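Long-range contact in glutathione S-transferase (Gordonia bronchialis, PDB 4PTS), which probably acts as a glutathione transferase of the omega-like group, with a likely cysteine nucleophile in its active site: residues Gly81-Lys86 with Tyr288-Ser293. Sequence-based numbering, arbitrary orientation.
Sequences GPTHDK and YYIVHS
Thr83 faces Val291 with their CA atoms 6.1 Å apart, where the irregular loop that follows strand 76-80 passes the last turn of helix 281-291. Val291 contributes the largest share of the buried surface. Its CB points to the loop, and CG2, anti to the carbonyl carbon, lies 3.6 Å from Pro82 O and 3.9 Å from Thr83 CA. The same methyl sits over one face of the His84 imidazole, while Val291 CG1 lies 4.3 Å from His84 CE1. A weak but nearly straight bond runs from His84 ND1 to Asp85 O (3.3 Å, 169°), and the ring meets the indole of Trp89, a predicted glutathione-binding residue. One residue earlier on the helix, Ile290 and Thr83 cross obliquely and touch methyl to methyl, CG2 to CG2 at 3.8 Å. Pro82 O is also hydrogen-bonded to His287 ND1, which ties the loop to the preceding helical turn. Tyr288 points away from the loop, its hydroxyl hydrogen-bonded to those of Tyr187, a predicted proton donor or acceptor, and Tyr245, which with Tyr288 is predicted to lower the pKa of Cys56. The contact lies where the thioredoxin-like domain meets the all-helical domain of the transferase fold, beside the predicted glutathione site. No hydrogen bond links residues 81-86 to 288-293; methyl groups pack against backbone, imidazole and each other, so shape, not polar bonding, joins the two segments.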
loop_
_atom_site.group_PDB
_atom_site.type_symbol
_atom_site.label_atom_id
_atom_site.label_comp_id
_atom_site.label_asym_id
_atom_site.label_seq_id
_atom_site.Cartn_x
_atom_site.Cartn_y
_atom_site.Cartn_z
ATOM N N GLY B 81 12.637 14.793 16.239
ATOM C CA GLY B 81 11.815 14.947 15.072
ATOM C C GLY B 81 12.029 13.797 14.102
ATOM O O GLY B 81 13.121 13.182 14.062
ATOM N N PRO B 82 11.004 13.539 13.272
ATOM C CA PRO B 82 10.970 12.433 12.322
ATOM C C PRO B 82 11.978 12.543 11.193
ATOM O O PRO B 82 12.350 11.531 10.634
ATOM C CB PRO B 82 9.553 12.499 11.759
ATOM C CG PRO B 82 9.163 13.938 11.880
ATOM C CD PRO B 82 9.865 14.465 13.093
ATOM N N THR B 83 12.423 13.742 10.856
ATOM C CA THR B 83 13.296 13.914 9.701
ATOM C C THR B 83 14.687 14.341 10.104
ATOM O O THR B 83 14.884 14.972 11.142
ATOM C CB THR B 83 12.778 15.000 8.761
ATOM O OG1 THR B 83 12.433 16.157 9.531
ATOM C CG2 THR B 83 11.554 14.516 8.026
ATOM N N HIS B 84 15.649 14.026 9.260
ATOM C CA HIS B 84 17.017 14.368 9.534
ATOM C C HIS B 84 17.894 14.012 8.352
ATOM O O HIS B 84 17.472 13.266 7.487
ATOM C CB HIS B 84 17.506 13.646 10.804
ATOM C CG HIS B 84 17.141 12.185 10.892
ATOM N ND1 HIS B 84 17.867 11.189 10.271
ATOM C CD2 HIS B 84 16.170 11.551 11.594
ATOM C CE1 HIS B 84 17.340 10.012 10.559
ATOM N NE2 HIS B 84 16.309 10.205 11.361
ATOM N N ASP B 85 19.124 14.520 8.326
ATOM C CA ASP B 85 20.063 14.178 7.241
ATOM C C ASP B 85 20.891 12.919 7.600
ATOM O O ASP B 85 20.493 12.115 8.448
ATOM C CB ASP B 85 20.924 15.400 6.838
ATOM C CG ASP B 85 21.978 15.801 7.909
ATOM O OD1 ASP B 85 22.385 14.947 8.744
ATOM O OD2 ASP B 85 22.419 16.984 7.897
ATOM N N LYS B 86 22.041 12.778 6.942
ATOM C CA LYS B 86 22.987 11.672 7.163
ATOM C C LYS B 86 23.493 11.532 8.597
ATOM O O LYS B 86 24.047 10.479 8.928
ATOM C CB LYS B 86 24.214 11.806 6.238
ATOM N N TYR B 288 9.293 7.692 7.684
ATOM C CA TYR B 288 9.574 6.677 6.721
ATOM C C TYR B 288 9.570 7.233 5.308
ATOM O O TYR B 288 10.488 6.987 4.535
ATOM C CB TYR B 288 8.560 5.554 6.861
ATOM C CG TYR B 288 8.848 4.679 8.041
ATOM C CD1 TYR B 288 8.314 4.953 9.270
ATOM C CD2 TYR B 288 9.674 3.579 7.915
ATOM C CE1 TYR B 288 8.577 4.150 10.355
ATOM C CE2 TYR B 288 9.950 2.760 8.993
ATOM C CZ TYR B 288 9.390 3.048 10.212
ATOM O OH TYR B 288 9.654 2.252 11.298
ATOM N N TYR B 289 8.528 7.975 4.967
ATOM C CA TYR B 289 8.314 8.382 3.581
ATOM C C TYR B 289 9.276 9.490 3.183
ATOM O O TYR B 289 9.659 9.590 2.034
ATOM C CB TYR B 289 6.850 8.794 3.340
ATOM C CG TYR B 289 5.898 7.618 3.223
ATOM C CD1 TYR B 289 5.771 6.912 2.046
ATOM C CD2 TYR B 289 5.135 7.213 4.302
ATOM C CE1 TYR B 289 4.912 5.826 1.950
ATOM C CE2 TYR B 289 4.270 6.133 4.212
ATOM C CZ TYR B 289 4.151 5.430 3.034
ATOM O OH TYR B 289 3.269 4.333 2.957
ATOM N N ILE B 290 9.682 10.328 4.118
ATOM C CA ILE B 290 10.611 11.384 3.760
ATOM C C ILE B 290 12.066 10.942 3.922
ATOM O O ILE B 290 12.885 11.253 3.076
ATOM C CB ILE B 290 10.331 12.676 4.538
ATOM C CG1 ILE B 290 8.988 13.271 4.095
ATOM C CG2 ILE B 290 11.432 13.677 4.313
ATOM C CD1 ILE B 290 8.387 14.243 5.084
ATOM N N VAL B 291 12.411 10.223 4.976
ATOM C CA VAL B 291 13.823 9.933 5.168
ATOM C C VAL B 291 14.328 8.912 4.159
ATOM O O VAL B 291 15.436 9.048 3.665
ATOM C CB VAL B 291 14.150 9.503 6.622
ATOM C CG1 VAL B 291 15.575 8.967 6.747
ATOM C CG2 VAL B 291 13.968 10.684 7.575
ATOM N N HIS B 292 13.526 7.896 3.859
ATOM C CA HIS B 292 13.923 6.822 2.939
ATOM C C HIS B 292 13.762 7.184 1.469
ATOM O O HIS B 292 12.956 6.594 0.761
ATOM C CB HIS B 292 13.104 5.585 3.221
ATOM C CG HIS B 292 13.315 5.030 4.588
ATOM N ND1 HIS B 292 12.321 4.391 5.300
ATOM C CD2 HIS B 292 14.422 4.988 5.361
ATOM C CE1 HIS B 292 12.806 3.984 6.457
ATOM N NE2 HIS B 292 14.077 4.340 6.523
ATOM N N SER B 293 14.561 8.154 1.025
ATOM C CA SER B 293 14.493 8.717 -0.323
ATOM C C SER B 293 14.949 7.714 -1.376
ATOM O O SER B 293 14.568 7.811 -2.549
ATOM C CB SER B 293 15.376 9.964 -0.378
ATOM O OG SER B 293 16.721 9.606 -0.078
#